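Local structure of glycoprotein (Chandipura virus, 5MDM) at residues Phe182-Ala190 with Ile202-Ser210; Phe6-Trp14 with Ser358-Lys366. The protein probably attaches the virus to host receptors and, in the acidic endosome, changes conformation to drive fusion of the viral and endosomal membranes. One frame throughout, in Å; residues are numbered along the deposited sequence.

Along the chain the order is Phe6-Trp14, Phe182-Ala190, Ile202-Ser210, Ser358-Lys366, so both halves of contact 1 fall between the distant halves of contact 2. The two contacts share no sheet: their centres lie 31 Å apart and their nearest atoms about 11 Å, without touching. Contact 1 is a local beta hairpin in the four-stranded antiparallel sheet that also holds strands 36-49 and 212-213; by analogy with related vesiculovirus glycoproteins it belongs to the pleckstrin-homology-like domain, which carries the fusion domain. Contact 2 brings the N-terminus back to the late part of the chain, consistent with the beta-rich lateral domain of this class III fusion protein being built from sequence-distant pieces.

Contact 1. Residues Phe182-Ala190 with Ile202-Ser210; sequences FTPLTVTVA and IVFKSKYHS. With SO4 (sulfate ion), chain G.
Lys205 O accepts the N-H of Thr188 at 2.9 Å, N to O, and the CA-H of Val187 makes a further contact with this oxygen. Lys205 N returns a bond to Thr188 O; Ala190 and Val203 repeat the reciprocal pair. Between these hydrogen-bonded pairs sits the non-hydrogen-bonded pair Val189-Phe204, whose side chains run side by side, Val189 CG2 lying 3.6 Å from Phe204 CE1. Val189 CG1, anti to the backbone N (chi1 176°), turns instead to Ile202 CG2, 3.6 Å away. This is an antiparallel beta hairpin; strand 36-49 pairs with the other edge of 182-190, and Lys205 NZ reaches across to a salt bridge with Glu38, while Thr188 OG1 hydrogen-bonds Ser40 OG. Farther along, residues Ser206-His209 gather round Leu185. Leu185 divides its methyls: CD1 is 3.5 Å from Tyr208 CD2 and also meets Lys207 CD, while CD2 comes to the edge of the His209 ring, 3.8 Å from CE1. A sulfate, probably from the crystallisation liquor, accepts from Thr186 N through O1 (2.8 Å) and from Thr186 OG1 through O3, with the bent Lys207 side chain alongside.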
ATOM      1  N   PHE A 182       6.982  -5.766  19.478  1.00 71.59           N
ATOM      2  CA  PHE A 182       8.094  -4.841  19.648  1.00 56.58           C
ATOM      3  C   PHE A 182       9.386  -5.370  19.047  1.00 61.92           C
ATOM      4  O   PHE A 182       9.444  -6.496  18.550  1.00 75.53           O
ATOM      5  CB  PHE A 182       8.301  -4.526  21.123  1.00 51.91           C
ATOM      6  CG  PHE A 182       7.237  -3.658  21.704  1.00 54.12           C
ATOM      7  CD1 PHE A 182       5.994  -4.180  22.019  1.00 52.92           C
ATOM      8  CD2 PHE A 182       7.474  -2.313  21.933  1.00 55.06           C
ATOM      9  CE1 PHE A 182       5.005  -3.381  22.557  1.00 63.22           C
ATOM     10  CE2 PHE A 182       6.490  -1.505  22.469  1.00 72.74           C
ATOM     11  CZ  PHE A 182       5.252  -2.042  22.783  1.00 76.46           C
ATOM     12  N   THR A 183      10.417  -4.535  19.078  1.00 67.14           N
ATOM     13  CA  THR A 183      11.759  -4.974  18.728  1.00 72.02           C
ATOM     14  C   THR A 183      12.796  -4.222  19.548  1.00 71.26           C
ATOM     15  O   THR A 183      12.625  -3.036  19.853  1.00 77.07           O
ATOM     16  CB  THR A 183      12.070  -4.797  17.233  1.00 72.11           C
ATOM     17  OG1 THR A 183      13.346  -5.383  16.949  1.00 84.53           O
ATOM     18  CG2 THR A 183      12.122  -3.325  16.858  1.00 64.71           C
ATOM     19  N   PRO A 184      13.873  -4.918  19.928  1.00 58.10           N
ATOM     20  CA  PRO A 184      14.973  -4.250  20.622  1.00 53.83           C
ATOM     21  C   PRO A 184      15.632  -3.227  19.705  1.00 64.17           C
ATOM     22  O   PRO A 184      15.628  -3.363  18.482  1.00 64.90           O
ATOM     23  CB  PRO A 184      15.930  -5.398  20.960  1.00 56.55           C
ATOM     24  CG  PRO A 184      15.560  -6.501  20.045  1.00 56.74           C
ATOM     25  CD  PRO A 184      14.092  -6.364  19.801  1.00 56.44           C
ATOM     26  N   LEU A 185      16.204  -2.201  20.308  1.00 63.12           N
ATOM     27  CA  LEU A 185      16.630  -1.043  19.561  1.00 52.35           C
ATOM     28  C   LEU A 185      17.624  -0.282  20.414  1.00 56.71           C
ATOM     29  O   LEU A 185      17.362  -0.009  21.580  1.00 68.37           O
ATOM     30  CB  LEU A 185      15.406  -0.168  19.299  1.00 56.13           C
ATOM     31  CG  LEU A 185      15.562   1.083  18.451  1.00 61.69           C
ATOM     32  CD1 LEU A 185      15.941   0.682  17.047  1.00 77.14           C
ATOM     33  CD2 LEU A 185      14.271   1.867  18.449  1.00 52.51           C
ATOM     34  N   THR A 186      18.779   0.040  19.856  1.00 58.13           N
ATOM     35  CA  THR A 186      19.670   0.964  20.532  1.00 56.59           C
ATOM     36  C   THR A 186      19.211   2.375  20.197  1.00 67.85           C
ATOM     37  O   THR A 186      19.136   2.757  19.021  1.00 70.46           O
ATOM     38  CB  THR A 186      21.130   0.780  20.103  1.00 58.15           C
ATOM     39  OG1 THR A 186      21.594  -0.498  20.539  1.00 60.49           O
ATOM     40  CG2 THR A 186      22.003   1.850  20.722  1.00 55.67           C
ATOM     41  N   VAL A 187      18.866   3.131  21.231  1.00 66.53           N
ATOM     42  CA  VAL A 187      18.530   4.536  21.065  1.00 62.63           C
ATOM     43  C   VAL A 187      19.693   5.362  21.582  1.00 64.42           C
ATOM     44  O   VAL A 187      20.205   5.109  22.665  1.00 69.26           O
ATOM     45  CB  VAL A 187      17.238   4.912  21.802  1.00 58.13           C
ATOM     46  CG1 VAL A 187      17.008   6.408  21.737  1.00 55.49           C
ATOM     47  CG2 VAL A 187      16.062   4.176  21.194  1.00 66.38           C
ATOM     48  N   THR A 188      20.122   6.335  20.788  1.00 65.99           N
ATOM     49  CA  THR A 188      21.263   7.167  21.132  1.00 58.68           C
ATOM     50  C   THR A 188      20.834   8.589  21.451  1.00 66.41           C
ATOM     51  O   THR A 188      20.042   9.192  20.723  1.00 79.13           O
ATOM     52  CB  THR A 188      22.269   7.218  19.988  1.00 59.91           C
ATOM     53  OG1 THR A 188      22.746   5.896  19.711  1.00 67.93           O
ATOM     54  CG2 THR A 188      23.434   8.113  20.354  1.00 65.36           C
ATOM     55  N   VAL A 189      21.365   9.115  22.548  1.00 60.94           N
ATOM     56  CA  VAL A 189      21.068  10.465  22.989  1.00 62.41           C
ATOM     57  C   VAL A 189      22.248  11.366  22.669  1.00 64.62           C
ATOM     58  O   VAL A 189      23.375  11.066  23.040  1.00 78.14           O
ATOM     59  CB  VAL A 189      20.832  10.500  24.512  1.00 72.55           C
ATOM     60  CG1 VAL A 189      20.631  11.918  24.985  1.00 83.85           C
ATOM     61  CG2 VAL A 189      19.639   9.646  24.890  1.00 77.76           C
ATOM     62  N   ALA A 190      21.993  12.468  21.974  1.00 67.14           N
ATOM     63  CA  ALA A 190      23.030  13.463  21.709  1.00 68.44           C
ATOM     64  C   ALA A 190      22.718  14.763  22.444  1.00 73.62           C
ATOM     65  O   ALA A 190      21.595  15.264  22.400  1.00 81.63           O
ATOM     66  CB  ALA A 190      23.163  13.715  20.221  1.00 67.61           C
ATOM     67  N   ILE A 202      18.442  17.767  24.017  1.00 77.61           N
ATOM     68  CA  ILE A 202      18.668  16.371  23.680  1.00 70.68           C
ATOM     69  C   ILE A 202      18.105  16.092  22.296  1.00 75.81           C
ATOM     70  O   ILE A 202      17.036  16.588  21.945  1.00 85.60           O
ATOM     71  CB  ILE A 202      17.971  15.442  24.696  1.00 74.71           C
ATOM     72  CG1 ILE A 202      18.738  15.414  26.014  1.00 80.47           C
ATOM     73  CG2 ILE A 202      17.843  14.028  24.160  1.00 69.70           C
ATOM     74  CD1 ILE A 202      18.069  14.576  27.083  1.00 81.01           C
ATOM     75  N   VAL A 203      18.841  15.312  21.508  1.00 71.63           N
ATOM     76  CA  VAL A 203      18.343  14.802  20.241  1.00 71.80           C
ATOM     77  C   VAL A 203      18.471  13.281  20.217  1.00 73.53           C
ATOM     78  O   VAL A 203      19.541  12.744  20.492  1.00 76.16           O
ATOM     79  CB  VAL A 203      19.104  15.408  19.054  1.00 62.22           C
ATOM     80  CG1 VAL A 203      18.846  14.609  17.791  1.00 61.30           C
ATOM     81  CG2 VAL A 203      18.692  16.837  18.866  1.00 65.08           C
ATOM     82  N   PHE A 204      17.376  12.592  19.898  1.00 64.58           N
ATOM     83  CA  PHE A 204      17.382  11.137  19.816  1.00 63.31           C
ATOM     84  C   PHE A 204      17.642  10.617  18.400  1.00 75.17           C
ATOM     85  O   PHE A 204      17.148  11.176  17.419  1.00 75.67           O
ATOM     86  CB  PHE A 204      16.061  10.564  20.325  1.00 62.18           C
ATOM     87  CG  PHE A 204      15.806  10.829  21.771  1.00 68.53           C
ATOM     88  CD1 PHE A 204      16.392  10.044  22.742  1.00 76.92           C
ATOM     89  CD2 PHE A 204      14.975  11.858  22.163  1.00 72.75           C
ATOM     90  CE1 PHE A 204      16.156  10.284  24.077  1.00 72.28           C
ATOM     91  CE2 PHE A 204      14.735  12.099  23.496  1.00 66.47           C
ATOM     92  CZ  PHE A 204      15.330  11.313  24.452  1.00 61.39           C
ATOM     93  N   LYS A 205      18.423   9.545  18.310  1.00 53.51           N
ATOM     94  CA  LYS A 205      18.678   8.870  17.047  1.00 66.35           C
ATOM     95  C   LYS A 205      18.470   7.381  17.257  1.00 61.40           C
ATOM     96  O   LYS A 205      18.683   6.867  18.353  1.00 64.31           O
ATOM     97  CB  LYS A 205      20.111   9.136  16.576  1.00 55.03           C
ATOM     98  CG  LYS A 205      20.456  10.608  16.501  1.00114.59           C
ATOM     99  CD  LYS A 205      21.952  10.850  16.563  1.00107.39           C
ATOM    100  CE  LYS A 205      22.241  12.345  16.593  1.00108.91           C
ATOM    101  NZ  LYS A 205      23.698  12.657  16.538  1.00109.38           N
ATOM    102  N   SER A 206      18.039   6.688  16.214  1.00 52.03           N
ATOM    103  CA  SER A 206      18.024   5.238  16.225  1.00 57.32           C
ATOM    104  C   SER A 206      18.047   4.784  14.783  1.00 52.04           C
ATOM    105  O   SER A 206      17.986   5.605  13.881  1.00 68.70           O
ATOM    106  CB  SER A 206      16.787   4.707  16.936  1.00 52.01           C
ATOM    107  OG  SER A 206      15.698   4.613  16.039  1.00 54.28           O
ATOM    108  N   LYS A 207      18.129   3.481  14.551  1.00 61.51           N
ATOM    109  CA  LYS A 207      18.181   2.990  13.179  1.00 55.37           C
ATOM    110  C   LYS A 207      16.859   3.272  12.473  1.00 55.90           C
ATOM    111  O   LYS A 207      16.760   3.173  11.250  1.00 76.00           O
ATOM    112  CB  LYS A 207      18.539   1.493  13.136  1.00 63.68           C
ATOM    113  CG  LYS A 207      17.412   0.521  13.476  1.00 52.49           C
ATOM    114  CD  LYS A 207      17.937  -0.605  14.336  1.00 68.91           C
ATOM    115  CE  LYS A 207      17.341  -1.951  13.963  1.00 73.85           C
ATOM    116  NZ  LYS A 207      18.277  -2.743  13.105  1.00 74.94           N
ATOM    117  N   TYR A 208      15.857   3.651  13.261  1.00 54.56           N
ATOM    118  CA  TYR A 208      14.507   3.882  12.773  1.00 59.44           C
ATOM    119  C   TYR A 208      14.075   5.331  12.954  1.00 64.22           C
ATOM    120  O   TYR A 208      13.037   5.746  12.447  1.00 69.84           O
ATOM    121  CB  TYR A 208      13.545   3.005  13.561  1.00 62.93           C
ATOM    122  CG  TYR A 208      13.713   1.531  13.327  1.00 64.55           C
ATOM    123  CD1 TYR A 208      13.931   1.030  12.053  1.00 53.22           C
ATOM    124  CD2 TYR A 208      13.639   0.639  14.380  1.00 69.49           C
ATOM    125  CE1 TYR A 208      14.074  -0.321  11.840  1.00 60.23           C
ATOM    126  CE2 TYR A 208      13.783  -0.713  14.175  1.00 71.89           C
ATOM    127  CZ  TYR A 208      14.000  -1.186  12.903  1.00 63.18           C
ATOM    128  OH  TYR A 208      14.151  -2.530  12.695  1.00 70.07           O
ATOM    129  N   HIS A 209      14.862   6.093  13.703  1.00 61.34           N
ATOM    130  CA  HIS A 209      14.472   7.444  14.069  1.00 59.45           C
ATOM    131  C   HIS A 209      15.551   8.462  13.752  1.00 68.29           C
ATOM    132  O   HIS A 209      16.638   8.432  14.321  1.00 68.15           O
ATOM    133  CB  HIS A 209      14.113   7.496  15.546  1.00 54.61           C
ATOM    134  CG  HIS A 209      13.065   6.504  15.935  1.00 59.32           C
ATOM    135  ND1 HIS A 209      13.372   5.264  16.446  1.00 67.43           N
ATOM    136  CD2 HIS A 209      11.715   6.561  15.867  1.00 67.37           C
ATOM    137  CE1 HIS A 209      12.255   4.601  16.687  1.00 73.99           C
ATOM    138  NE2 HIS A 209      11.236   5.365  16.344  1.00 74.50           N
ATOM    139  N   SER A 210      15.234   9.374  12.842  1.00 82.63           N
ATOM    140  CA  SER A 210      16.204  10.351  12.377  1.00 83.86           C
ATOM    141  C   SER A 210      16.061  11.666  13.114  1.00 76.04           C
ATOM    142  O   SER A 210      15.022  12.316  13.021  1.00 85.52           O
ATOM    143  CB  SER A 210      16.041  10.587  10.877  1.00 91.71           C
ATOM    144  OG  SER A 210      16.759  11.738  10.471  1.00102.51           O
TER
HETATM  145  S   SO4 G 501      20.577  -1.592  16.723  1.00 69.09           S
HETATM  146  O1  SO4 G 501      19.387  -1.536  17.567  1.00 80.52           O
HETATM  147  O2  SO4 G 501      20.688  -0.378  15.936  1.00 62.90           O
HETATM  148  O3  SO4 G 501      21.779  -1.702  17.545  1.00 77.16           O
HETATM  149  O4  SO4 G 501      20.453  -2.748  15.847  1.00 70.53           O

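Contact 2. Residues Phe6-Trp14 with Ser358-Lys366; sequences FPENTKLDW and SDIWTQWFK
Asp359 and Ile360 meet Thr10 through their carbonyl oxygens: Asp359 O lies against Thr10 CG2, and Ile360 O receives a CA-H contact from Thr10. The same Ile360 O also sits at the edge of the Phe6 ring, 3.4 Å from CE1, while Ile360 CD1 lies over one face of that ring and Pro7 CD over the opposite one. Next, Trp361 lays one indole face against the Thr10 carbonyl oxygen. With CG anti to the backbone N (chi1 -172°), the indole swings in until Thr10 O stands 3.1 Å above its plane, toward the rim; the Leu12 side chain meets its edge, Leu12 CG 3.6 Å from Trp361 CZ3. Trp361 CB packs at the edge of Phe6. Thr362 N hydrogen-bonds Thr10 O at 3.1 Å; Gln363 N adds a weak bond to this oxygen. The extended Gln363 side chain pairs with both the N-H and the C=O of Leu12: Leu12 N donates to OE1 at 2.7 Å, and NE2, in the plane of the Leu12 carbonyl, donates to Leu12 O at 3.2 Å. These two bonds fix the rotation of the amide, which passes the Trp14 edge with its plane 59° from the ring. Phe365 finishes the row with a T-shaped stack, its edge toward the Trp14 face, 4.8 Å between the Phe365 ring and Trp14 five-membered ring centroids and planes at 84°. An N-terminal segment packed on a piece from late in the chain is consistent with the beta-rich lateral domain of class III fusion proteins, as in related vesiculovirus glycoproteins.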
ATOM      1  N   PHE A   6      17.880  22.078   5.721  1.00 75.81           N
ATOM      2  CA  PHE A   6      18.294  23.305   5.060  1.00 77.90           C
ATOM      3  C   PHE A   6      19.250  24.082   5.959  1.00 83.43           C
ATOM      4  O   PHE A   6      19.135  24.015   7.179  1.00 94.29           O
ATOM      5  CB  PHE A   6      17.050  24.138   4.756  1.00 82.61           C
ATOM      6  CG  PHE A   6      17.271  25.211   3.739  1.00 86.24           C
ATOM      7  CD1 PHE A   6      17.450  26.527   4.126  1.00 93.16           C
ATOM      8  CD2 PHE A   6      17.301  24.902   2.390  1.00 82.72           C
ATOM      9  CE1 PHE A   6      17.655  27.514   3.186  1.00104.40           C
ATOM     10  CE2 PHE A   6      17.505  25.880   1.447  1.00 92.74           C
ATOM     11  CZ  PHE A   6      17.684  27.190   1.843  1.00106.66           C
ATOM     12  N   PRO A   7      20.208  24.812   5.367  1.00 81.28           N
ATOM     13  CA  PRO A   7      21.089  25.640   6.200  1.00 92.37           C
ATOM     14  C   PRO A   7      20.287  26.618   7.061  1.00 97.87           C
ATOM     15  O   PRO A   7      19.347  27.245   6.571  1.00 91.97           O
ATOM     16  CB  PRO A   7      21.953  26.389   5.172  1.00 88.08           C
ATOM     17  CG  PRO A   7      21.237  26.238   3.866  1.00 83.22           C
ATOM     18  CD  PRO A   7      20.559  24.906   3.942  1.00 80.96           C
ATOM     19  N   GLU A   8      20.646  26.725   8.337  1.00103.93           N
ATOM     20  CA  GLU A   8      19.877  27.527   9.285  1.00103.99           C
ATOM     21  C   GLU A   8      19.883  29.019   8.954  1.00109.89           C
ATOM     22  O   GLU A   8      18.832  29.656   8.922  1.00104.14           O
ATOM     23  CB  GLU A   8      20.359  27.286  10.718  1.00102.23           C
ATOM     24  CG  GLU A   8      21.857  27.395  10.906  1.00111.32           C
ATOM     25  CD  GLU A   8      22.295  27.021  12.306  1.00123.11           C
ATOM     26  OE1 GLU A   8      21.439  26.597  13.116  1.00117.24           O
ATOM     27  OE2 GLU A   8      23.503  27.152  12.597  1.00134.73           O
ATOM     28  N   ASN A   9      21.065  29.568   8.693  1.00116.14           N
ATOM     29  CA  ASN A   9      21.188  30.986   8.373  1.00113.26           C
ATOM     30  C   ASN A   9      20.717  31.299   6.955  1.00102.45           C
ATOM     31  O   ASN A   9      20.812  30.462   6.059  1.00 95.11           O
ATOM     32  CB  ASN A   9      22.628  31.468   8.578  1.00117.86           C
ATOM     33  CG  ASN A   9      23.227  30.973   9.883  1.00123.18           C
ATOM     34  OD1 ASN A   9      23.952  29.977   9.906  1.00139.62           O
ATOM     35  ND2 ASN A   9      22.916  31.660  10.978  1.00106.40           N
ATOM     36  N   THR A  10      20.207  32.511   6.766  1.00105.92           N
ATOM     37  CA  THR A  10      19.686  32.940   5.476  1.00103.36           C
ATOM     38  C   THR A  10      20.822  33.404   4.575  1.00109.62           C
ATOM     39  O   THR A  10      20.634  33.615   3.377  1.00112.87           O
ATOM     40  CB  THR A  10      18.677  34.087   5.644  1.00115.29           C
ATOM     41  OG1 THR A  10      19.355  35.266   6.096  1.00122.99           O
ATOM     42  CG2 THR A  10      17.615  33.711   6.659  1.00119.96           C
ATOM     43  N   LYS A  11      21.999  33.573   5.172  1.00113.26           N
ATOM     44  CA  LYS A  11      23.203  33.946   4.441  1.00117.92           C
ATOM     45  C   LYS A  11      24.368  33.096   4.931  1.00116.87           C
ATOM     46  O   LYS A  11      24.469  32.793   6.123  1.00118.87           O
ATOM     47  CB  LYS A  11      23.529  35.433   4.637  1.00126.05           C
ATOM     48  CG  LYS A  11      22.481  36.396   4.092  1.00123.62           C
ATOM     49  CD  LYS A  11      22.867  37.842   4.360  1.00128.14           C
ATOM     50  CE  LYS A  11      24.171  38.211   3.660  1.00142.98           C
ATOM     51  NZ  LYS A  11      24.536  39.652   3.828  1.00148.74           N
ATOM     52  N   LEU A  12      25.242  32.708   4.010  1.00112.19           N
ATOM     53  CA  LEU A  12      26.428  31.941   4.362  1.00118.46           C
ATOM     54  C   LEU A  12      27.676  32.571   3.755  1.00126.92           C
ATOM     55  O   LEU A  12      27.603  33.265   2.741  1.00118.42           O
ATOM     56  CB  LEU A  12      26.291  30.490   3.892  1.00117.59           C
ATOM     57  CG  LEU A  12      25.198  29.649   4.552  1.00114.20           C
ATOM     58  CD1 LEU A  12      25.144  28.267   3.924  1.00109.31           C
ATOM     59  CD2 LEU A  12      25.424  29.554   6.054  1.00115.49           C
ATOM     60  N   ASP A  13      28.822  32.331   4.384  1.00139.70           N
ATOM     61  CA  ASP A  13      30.093  32.788   3.844  1.00143.00           C
ATOM     62  C   ASP A  13      30.600  31.786   2.808  1.00140.12           C
ATOM     63  O   ASP A  13      31.076  30.701   3.158  1.00138.57           O
ATOM     64  CB  ASP A  13      31.119  32.969   4.963  1.00151.05           C
ATOM     65  CG  ASP A  13      32.410  33.590   4.473  1.00170.02           C
ATOM     66  OD1 ASP A  13      32.354  34.443   3.561  1.00175.68           O
ATOM     67  OD2 ASP A  13      33.484  33.225   4.999  1.00178.36           O
ATOM     68  N   TRP A  14      30.483  32.152   1.534  1.00135.03           N
ATOM     69  CA  TRP A  14      30.864  31.264   0.438  1.00125.70           C
ATOM     70  C   TRP A  14      32.334  31.398   0.045  1.00127.77           C
ATOM     71  O   TRP A  14      32.908  32.488   0.087  1.00133.15           O
ATOM     72  CB  TRP A  14      29.974  31.502  -0.787  1.00118.69           C
ATOM     73  CG  TRP A  14      28.519  31.223  -0.547  1.00124.50           C
ATOM     74  CD1 TRP A  14      27.565  32.124  -0.183  1.00123.24           C
ATOM     75  CD2 TRP A  14      27.853  29.953  -0.652  1.00129.70           C
ATOM     76  NE1 TRP A  14      26.346  31.499  -0.055  1.00123.31           N
ATOM     77  CE2 TRP A  14      26.496  30.167  -0.337  1.00125.50           C
ATOM     78  CE3 TRP A  14      28.273  28.657  -0.981  1.00120.06           C
ATOM     79  CZ2 TRP A  14      25.557  29.135  -0.340  1.00119.19           C
ATOM     80  CZ3 TRP A  14      27.340  27.636  -0.981  1.00108.14           C
ATOM     81  CH2 TRP A  14      25.998  27.882  -0.666  1.00110.31           C
ATOM     82  N   SER A 358       9.321  31.762   8.642  1.00129.59           N
ATOM     83  CA  SER A 358      10.394  32.745   8.692  1.00126.07           C
ATOM     84  C   SER A 358      11.214  32.696   7.413  1.00116.28           C
ATOM     85  O   SER A 358      11.158  31.719   6.673  1.00115.48           O
ATOM     86  CB  SER A 358      11.289  32.496   9.913  1.00134.28           C
ATOM     87  OG  SER A 358      11.547  31.110  10.097  1.00132.90           O
ATOM     88  N   ASP A 359      11.965  33.759   7.148  1.00123.17           N
ATOM     89  CA  ASP A 359      12.884  33.775   6.018  1.00129.21           C
ATOM     90  C   ASP A 359      13.963  32.731   6.251  1.00124.41           C
ATOM     91  O   ASP A 359      14.620  32.735   7.292  1.00126.15           O
ATOM     92  CB  ASP A 359      13.523  35.156   5.856  1.00145.80           C
ATOM     93  CG  ASP A 359      12.681  36.099   5.013  1.00148.97           C
ATOM     94  OD1 ASP A 359      11.838  35.611   4.229  1.00146.49           O
ATOM     95  OD2 ASP A 359      12.879  37.329   5.124  1.00150.56           O
ATOM     96  N   ILE A 360      14.141  31.836   5.286  1.00123.09           N
ATOM     97  CA  ILE A 360      15.091  30.739   5.441  1.00120.41           C
ATOM     98  C   ILE A 360      16.346  30.937   4.597  1.00122.61           C
ATOM     99  O   ILE A 360      17.420  30.450   4.951  1.00126.29           O
ATOM    100  CB  ILE A 360      14.441  29.381   5.124  1.00116.01           C
ATOM    101  CG1 ILE A 360      14.087  29.278   3.640  1.00116.84           C
ATOM    102  CG2 ILE A 360      13.200  29.186   5.973  1.00109.41           C
ATOM    103  CD1 ILE A 360      13.384  27.985   3.272  1.00113.37           C
ATOM    104  N   TRP A 361      16.204  31.655   3.486  1.00123.72           N
ATOM    105  CA  TRP A 361      17.343  32.017   2.646  1.00126.98           C
ATOM    106  C   TRP A 361      17.067  33.296   1.859  1.00132.52           C
ATOM    107  O   TRP A 361      15.998  33.451   1.267  1.00134.75           O
ATOM    108  CB  TRP A 361      17.701  30.882   1.684  1.00119.89           C
ATOM    109  CG  TRP A 361      18.977  31.145   0.953  1.00116.83           C
ATOM    110  CD1 TRP A 361      19.114  31.619  -0.319  1.00110.76           C
ATOM    111  CD2 TRP A 361      20.302  30.974   1.464  1.00118.33           C
ATOM    112  NE1 TRP A 361      20.445  31.744  -0.635  1.00111.65           N
ATOM    113  CE2 TRP A 361      21.195  31.358   0.445  1.00121.67           C
ATOM    114  CE3 TRP A 361      20.820  30.532   2.686  1.00119.35           C
ATOM    115  CZ2 TRP A 361      22.579  31.306   0.609  1.00133.78           C
ATOM    116  CZ3 TRP A 361      22.192  30.484   2.847  1.00125.82           C
ATOM    117  CH2 TRP A 361      23.056  30.868   1.815  1.00134.03           C
ATOM    118  N   THR A 362      18.040  34.203   1.844  1.00127.84           N
ATOM    119  CA  THR A 362      17.854  35.498   1.201  1.00126.00           C
ATOM    120  C   THR A 362      19.074  35.961   0.409  1.00132.89           C
ATOM    121  O   THR A 362      19.075  37.055  -0.156  1.00141.95           O
ATOM    122  CB  THR A 362      17.521  36.576   2.232  1.00128.91           C
ATOM    123  OG1 THR A 362      17.346  37.830   1.564  1.00153.13           O
ATOM    124  CG2 THR A 362      18.651  36.706   3.238  1.00119.97           C
ATOM    125  N   GLN A 363      20.109  35.127   0.371  1.00130.05           N
ATOM    126  CA  GLN A 363      21.354  35.463  -0.317  1.00125.86           C
ATOM    127  C   GLN A 363      21.396  34.821  -1.704  1.00118.98           C
ATOM    128  O   GLN A 363      22.020  33.780  -1.900  1.00120.43           O
ATOM    129  CB  GLN A 363      22.546  35.001   0.524  1.00121.17           C
ATOM    130  CG  GLN A 363      23.912  35.347  -0.037  1.00117.59           C
ATOM    131  CD  GLN A 363      25.022  34.632   0.703  1.00125.22           C
ATOM    132  OE1 GLN A 363      24.770  33.825   1.598  1.00127.27           O
ATOM    133  NE2 GLN A 363      26.262  34.921   0.331  1.00132.29           N
ATOM    134  N   TRP A 364      20.728  35.449  -2.665  1.00121.55           N
ATOM    135  CA  TRP A 364      20.567  34.868  -3.998  1.00127.93           C
ATOM    136  C   TRP A 364      21.674  35.268  -4.971  1.00128.97           C
ATOM    137  O   TRP A 364      22.094  36.424  -5.008  1.00137.01           O
ATOM    138  CB  TRP A 364      19.199  35.244  -4.564  1.00138.38           C
ATOM    139  CG  TRP A 364      18.087  34.879  -3.646  1.00139.53           C
ATOM    140  CD1 TRP A 364      17.486  35.682  -2.721  1.00142.41           C
ATOM    141  CD2 TRP A 364      17.453  33.603  -3.545  1.00142.05           C
ATOM    142  NE1 TRP A 364      16.508  34.985  -2.055  1.00145.90           N
ATOM    143  CE2 TRP A 364      16.468  33.705  -2.543  1.00144.91           C
ATOM    144  CE3 TRP A 364      17.621  32.383  -4.205  1.00141.72           C
ATOM    145  CZ2 TRP A 364      15.655  32.633  -2.185  1.00143.99           C
ATOM    146  CZ3 TRP A 364      16.812  31.322  -3.853  1.00140.14           C
ATOM    147  CH2 TRP A 364      15.841  31.452  -2.852  1.00141.54           C
ATOM    148  N   PHE A 365      22.137  34.306  -5.764  1.00128.41           N
ATOM    149  CA  PHE A 365      23.216  34.555  -6.714  1.00132.81           C
ATOM    150  C   PHE A 365      22.723  34.555  -8.153  1.00142.49           C
ATOM    151  O   PHE A 365      21.806  33.818  -8.503  1.00135.31           O
ATOM    152  CB  PHE A 365      24.339  33.530  -6.545  1.00127.28           C
ATOM    153  CG  PHE A 365      25.048  33.624  -5.228  1.00125.07           C
ATOM    154  CD1 PHE A 365      25.926  34.664  -4.974  1.00119.82           C
ATOM    155  CD2 PHE A 365      24.837  32.675  -4.242  1.00124.91           C
ATOM    156  CE1 PHE A 365      26.581  34.761  -3.763  1.00120.62           C
ATOM    157  CE2 PHE A 365      25.493  32.764  -3.026  1.00127.58           C
ATOM    158  CZ  PHE A 365      26.364  33.811  -2.787  1.00125.42           C
ATOM    159  N   LYS A 366      23.343  35.391  -8.979  1.00157.48           N
ATOM    160  CA  LYS A 366      23.005  35.472 -10.393  1.00162.57           C
ATOM    161  C   LYS A 366      23.330  34.151 -11.083  1.00161.39           C
ATOM    162  O   LYS A 366      24.496  33.780 -11.211  1.00168.04           O
ATOM    163  CB  LYS A 366      23.777  36.617 -11.051  1.00171.18           C
ATOM    164  CG  LYS A 366      23.379  36.903 -12.491  1.00179.49           C
ATOM    165  CD  LYS A 366      21.966  37.456 -12.577  1.00182.56           C
ATOM    166  CE  LYS A 366      21.632  37.898 -13.993  1.00184.15           C
ATOM    167  NZ  LYS A 366      22.571  38.940 -14.491  1.00187.74           N
TER